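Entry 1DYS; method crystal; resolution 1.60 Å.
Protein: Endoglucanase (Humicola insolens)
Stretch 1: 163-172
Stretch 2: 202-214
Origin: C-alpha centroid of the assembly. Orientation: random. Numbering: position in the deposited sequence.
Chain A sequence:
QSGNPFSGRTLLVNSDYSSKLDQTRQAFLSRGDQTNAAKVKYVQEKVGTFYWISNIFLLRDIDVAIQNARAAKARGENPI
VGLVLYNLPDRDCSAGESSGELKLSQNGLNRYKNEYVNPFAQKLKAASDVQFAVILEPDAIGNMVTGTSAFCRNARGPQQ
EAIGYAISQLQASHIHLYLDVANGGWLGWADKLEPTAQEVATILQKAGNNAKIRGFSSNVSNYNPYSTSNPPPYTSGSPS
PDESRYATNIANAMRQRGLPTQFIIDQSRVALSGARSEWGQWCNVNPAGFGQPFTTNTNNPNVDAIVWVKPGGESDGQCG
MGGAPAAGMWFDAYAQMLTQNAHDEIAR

Stretch 1 163-172: IGYAISQLQA
Stretch 2, residues 202-214: TILQKAGNNAKIR

Residues 163-168 are helical, continuing a helix that begins earlier in the chain, and Leu170 to Ala172 are loop or turn. Residues 202-207 close a second helix, and 208-214 continue without helix. The two axes approach to 7.7 Å, with 53° between their N-to-C directions and a signed crossing angle of -53°. The register is set by Gly164 and Ala207, whose CA atoms lie 4.0 Å apart.

Helical hydrogen bonds run from Ile167 N to Ile163 O (2.9 Å), Ser168 N to Gly164 O (2.8 Å) and Ala207 N to Ile203 O (3.1 Å). Leu170 has phi/psi -119/38 and Gln171 -93/115. Gly208 leaves the helix with phi/psi 125/177. A CB at these angles would be jammed against the carbonyl O of Ala207, so the backbone itself calls for glycine. Ala211 (-63/139), Lys212 (-138/161) and Ile213 (-128/157) are extended.

Gly164 lets the helices come close. An ideal CB there would point toward stretch 2 and lie only 3.2 Å from both Ala207 N and Lys206 CB. Gly164 O instead meets Ala207 CB at 3.3 Å, and Ala207 CA makes a CA-H...O contact with Gly164 O at 3.4 Å.

The CA-to-CB bond of Ile167 points toward stretch 2, with chi1 m and chi2 t. Ile167 CD1 packs 3.7 Å from Ile203 CG2 and 4.0 Å from Leu204 CD2. Ile167 CG2 lies 3.7 Å from Ala207 CB, 4.2 Å from Ala211 CB and 4.0 Å from Ile213 CG2. Ile203 is also m, t, and its CA-to-CB bond points toward stretch 1; that of Ile163, m, t as well, points sideways, and Ile163 CG2 lies 3.8 Å from Ile203 CG2. Ile213 is p, t.

Ser168 is p. Ser168 OG donates to Tyr165 O in the same helix (2.8 Å), while Ser168 CB lies 3.7 Å from Ala207 O.

Beyond the helix, Gln171 supplies the direct hydrogen bonds between the stretches. Its chi1 and chi2 are m and chi3 is -63°. The amide pairs with the backbone of Lys212: Lys212 N donates to Gln171 OE1 (2.8 Å, 150°), and Gln171 NE2 donates to Lys212 O (2.9 Å, 161°). Gln171 NE2 also donates to Ile167 O at 3.0 Å and 173°, tying the amide back to its own helix. Water 1 donates to Gln171 OE1 (2.6 Å) and to Asn210 O (2.8 Å), adding a bridge. The Lys212 CA-to-CB bond points away overall, with chi1 at 30°.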

# COMPACT_ATOMS: atom_id res chain seq x y z
N ILE A 163 3.08 -0.14 -21.71
CA ILE A 163 1.80 -0.79 -22.05
C ILE A 163 1.91 -1.55 -23.38
O ILE A 163 1.48 -2.70 -23.56
CB ILE A 163 0.68 0.24 -22.08
CG1 ILE A 163 0.46 0.91 -20.71
CG2 ILE A 163 -0.60 -0.50 -22.50
CD1 ILE A 163 -0.66 1.94 -20.68
N GLY A 164 2.61 -0.90 -24.33
CA GLY A 164 2.82 -1.58 -25.62
C GLY A 164 3.57 -2.89 -25.39
O GLY A 164 3.32 -3.88 -26.07
N TYR A 165 4.55 -2.86 -24.47
CA TYR A 165 5.30 -4.04 -24.16
C TYR A 165 4.42 -5.15 -23.57
O TYR A 165 4.52 -6.31 -23.98
CB TYR A 165 6.49 -3.75 -23.22
CG TYR A 165 7.29 -5.00 -22.93
CD1 TYR A 165 8.29 -5.37 -23.85
CD2 TYR A 165 7.13 -5.81 -21.83
CE1 TYR A 165 9.02 -6.52 -23.65
CE2 TYR A 165 7.86 -6.96 -21.63
CZ TYR A 165 8.83 -7.32 -22.55
OH TYR A 165 9.60 -8.44 -22.38
N ALA A 166 3.52 -4.73 -22.68
CA ALA A 166 2.60 -5.72 -22.10
C ALA A 166 1.69 -6.33 -23.17
O ALA A 166 1.58 -7.57 -23.16
CB ALA A 166 1.82 -4.97 -21.03
N ILE A 167 1.18 -5.53 -24.10
CA ILE A 167 0.35 -6.08 -25.17
C ILE A 167 1.21 -7.03 -26.00
O ILE A 167 0.77 -8.11 -26.35
CB ILE A 167 -0.20 -4.97 -26.08
CG1 ILE A 167 -1.15 -4.06 -25.28
CG2 ILE A 167 -0.95 -5.49 -27.30
CD1 ILE A 167 -1.51 -2.74 -25.94
N SER A 168 2.42 -6.55 -26.35
CA SER A 168 3.29 -7.40 -27.19
C SER A 168 3.57 -8.75 -26.59
O SER A 168 3.78 -9.74 -27.31
CB SER A 168 4.62 -6.69 -27.51
OG SER A 168 5.61 -6.67 -26.48
N GLN A 169 3.68 -8.86 -25.26
CA GLN A 169 3.99 -10.13 -24.63
C GLN A 169 2.80 -11.06 -24.37
O GLN A 169 3.02 -12.19 -23.93
CB GLN A 169 4.66 -9.90 -23.26
CG GLN A 169 6.10 -9.41 -23.41
CD GLN A 169 6.95 -10.64 -23.71
OE1 GLN A 169 6.95 -11.64 -22.98
NE2 GLN A 169 7.63 -10.60 -24.85
N LEU A 170 1.58 -10.60 -24.59
CA LEU A 170 0.39 -11.35 -24.25
C LEU A 170 -0.49 -11.66 -25.45
O LEU A 170 -1.71 -11.54 -25.42
CB LEU A 170 -0.43 -10.52 -23.22
CG LEU A 170 0.33 -10.41 -21.88
CD1 LEU A 170 -0.34 -9.35 -20.99
CD2 LEU A 170 0.41 -11.71 -21.12
N GLN A 171 0.17 -11.97 -26.59
CA GLN A 171 -0.61 -12.35 -27.77
C GLN A 171 -0.75 -13.87 -27.81
O GLN A 171 0.27 -14.57 -27.92
CB GLN A 171 0.14 -11.90 -29.02
CG GLN A 171 0.34 -10.43 -29.22
CD GLN A 171 -0.95 -9.64 -29.40
OE1 GLN A 171 -1.70 -9.86 -30.35
NE2 GLN A 171 -1.19 -8.73 -28.48
N ALA A 172 -1.96 -14.40 -27.68
CA ALA A 172 -2.19 -15.85 -27.73
C ALA A 172 -3.68 -16.08 -27.98
O ALA A 172 -4.46 -15.18 -27.65
CB ALA A 172 -1.77 -16.53 -26.45
N THR A 202 -1.71 5.19 -30.70
CA THR A 202 -0.27 5.32 -30.43
C THR A 202 0.27 4.13 -29.67
O THR A 202 1.35 3.64 -30.01
CB THR A 202 -0.01 6.62 -29.66
OG1 THR A 202 -0.40 7.72 -30.48
CG2 THR A 202 1.44 6.76 -29.24
N ILE A 203 -0.42 3.69 -28.61
CA ILE A 203 0.00 2.52 -27.86
C ILE A 203 0.04 1.25 -28.69
O ILE A 203 0.95 0.43 -28.52
CB ILE A 203 -0.90 2.28 -26.63
CG1 ILE A 203 -0.51 3.36 -25.61
CG2 ILE A 203 -0.81 0.89 -26.05
CD1 ILE A 203 -1.57 3.62 -24.57
N LEU A 204 -0.95 1.03 -29.55
CA LEU A 204 -0.98 -0.16 -30.38
C LEU A 204 0.16 -0.16 -31.40
O LEU A 204 0.77 -1.21 -31.68
CB LEU A 204 -2.34 -0.28 -31.07
CG LEU A 204 -3.46 -0.76 -30.11
CD1 LEU A 204 -4.80 -0.80 -30.81
CD2 LEU A 204 -3.12 -2.15 -29.59
N GLN A 205 0.49 1.02 -31.94
CA GLN A 205 1.64 1.08 -32.85
C GLN A 205 2.91 0.59 -32.15
O GLN A 205 3.66 -0.19 -32.73
CB GLN A 205 1.90 2.48 -33.37
CG GLN A 205 0.76 3.10 -34.16
CD GLN A 205 1.09 4.53 -34.54
OE1 GLN A 205 0.30 5.46 -34.36
NE2 GLN A 205 2.30 4.71 -35.07
N LYS A 206 3.14 1.03 -30.91
CA LYS A 206 4.28 0.61 -30.12
C LYS A 206 4.28 -0.86 -29.76
O LYS A 206 5.37 -1.46 -29.74
CB LYS A 206 4.38 1.47 -28.84
CG LYS A 206 4.32 2.94 -29.19
CD LYS A 206 4.89 3.83 -28.12
CE LYS A 206 4.55 5.29 -28.40
NZ LYS A 206 5.07 5.73 -29.73
N ALA A 207 3.13 -1.50 -29.61
CA ALA A 207 3.05 -2.94 -29.36
C ALA A 207 3.41 -3.69 -30.64
O ALA A 207 3.85 -4.83 -30.58
CB ALA A 207 1.68 -3.40 -28.87
N GLY A 208 3.22 -3.00 -31.77
CA GLY A 208 3.69 -3.58 -33.03
C GLY A 208 2.59 -3.68 -34.06
O GLY A 208 1.44 -3.36 -33.79
N ASN A 209 2.97 -4.15 -35.24
CA ASN A 209 2.03 -4.33 -36.32
C ASN A 209 1.11 -5.53 -36.09
O ASN A 209 -0.10 -5.34 -36.22
CB ASN A 209 2.71 -4.51 -37.68
CG ASN A 209 3.49 -3.33 -38.21
OD1 ASN A 209 3.98 -3.40 -39.35
ND2 ASN A 209 3.66 -2.26 -37.44
N ASN A 210 1.59 -6.71 -35.72
CA ASN A 210 0.73 -7.88 -35.57
C ASN A 210 -0.01 -7.95 -34.23
O ASN A 210 -0.86 -8.81 -34.04
CB ASN A 210 1.49 -9.18 -35.82
CG ASN A 210 2.01 -9.91 -34.61
OD1 ASN A 210 3.03 -9.54 -34.03
ND2 ASN A 210 1.33 -10.98 -34.18
N ALA A 211 0.34 -7.06 -33.31
CA ALA A 211 -0.27 -6.99 -32.00
C ALA A 211 -1.76 -6.68 -32.06
O ALA A 211 -2.19 -5.83 -32.85
CB ALA A 211 0.42 -5.87 -31.22
N LYS A 212 -2.53 -7.36 -31.21
CA LYS A 212 -3.94 -6.98 -31.19
C LYS A 212 -4.43 -6.96 -29.73
O LYS A 212 -3.87 -7.61 -28.86
CB LYS A 212 -4.91 -7.88 -31.94
CG LYS A 212 -4.61 -9.35 -32.07
CD LYS A 212 -3.75 -9.56 -33.30
CE LYS A 212 -4.53 -10.02 -34.52
NZ LYS A 212 -3.64 -10.85 -35.38
N ILE A 213 -5.55 -6.26 -29.59
CA ILE A 213 -6.31 -6.29 -28.36
C ILE A 213 -7.76 -6.62 -28.78
O ILE A 213 -8.10 -6.38 -29.96
CB ILE A 213 -6.31 -4.99 -27.54
CG1 ILE A 213 -6.92 -3.82 -28.30
CG2 ILE A 213 -4.86 -4.73 -27.07
CD1 ILE A 213 -6.73 -2.47 -27.61
N ARG A 214 -8.54 -7.16 -27.85
CA ARG A 214 -9.94 -7.40 -28.22
C ARG A 214 -10.74 -6.12 -28.14
O ARG A 214 -11.71 -5.87 -28.85
CB ARG A 214 -10.54 -8.47 -27.29
CG ARG A 214 -12.07 -8.53 -27.29
CD ARG A 214 -12.60 -9.00 -28.64
NE ARG A 214 -14.07 -9.17 -28.54
CZ ARG A 214 -14.77 -9.56 -29.62
NH1 ARG A 214 -14.18 -9.78 -30.79
NH2 ARG A 214 -16.09 -9.69 -29.49
O HOH W 1 -1.26 -11.18 -32.51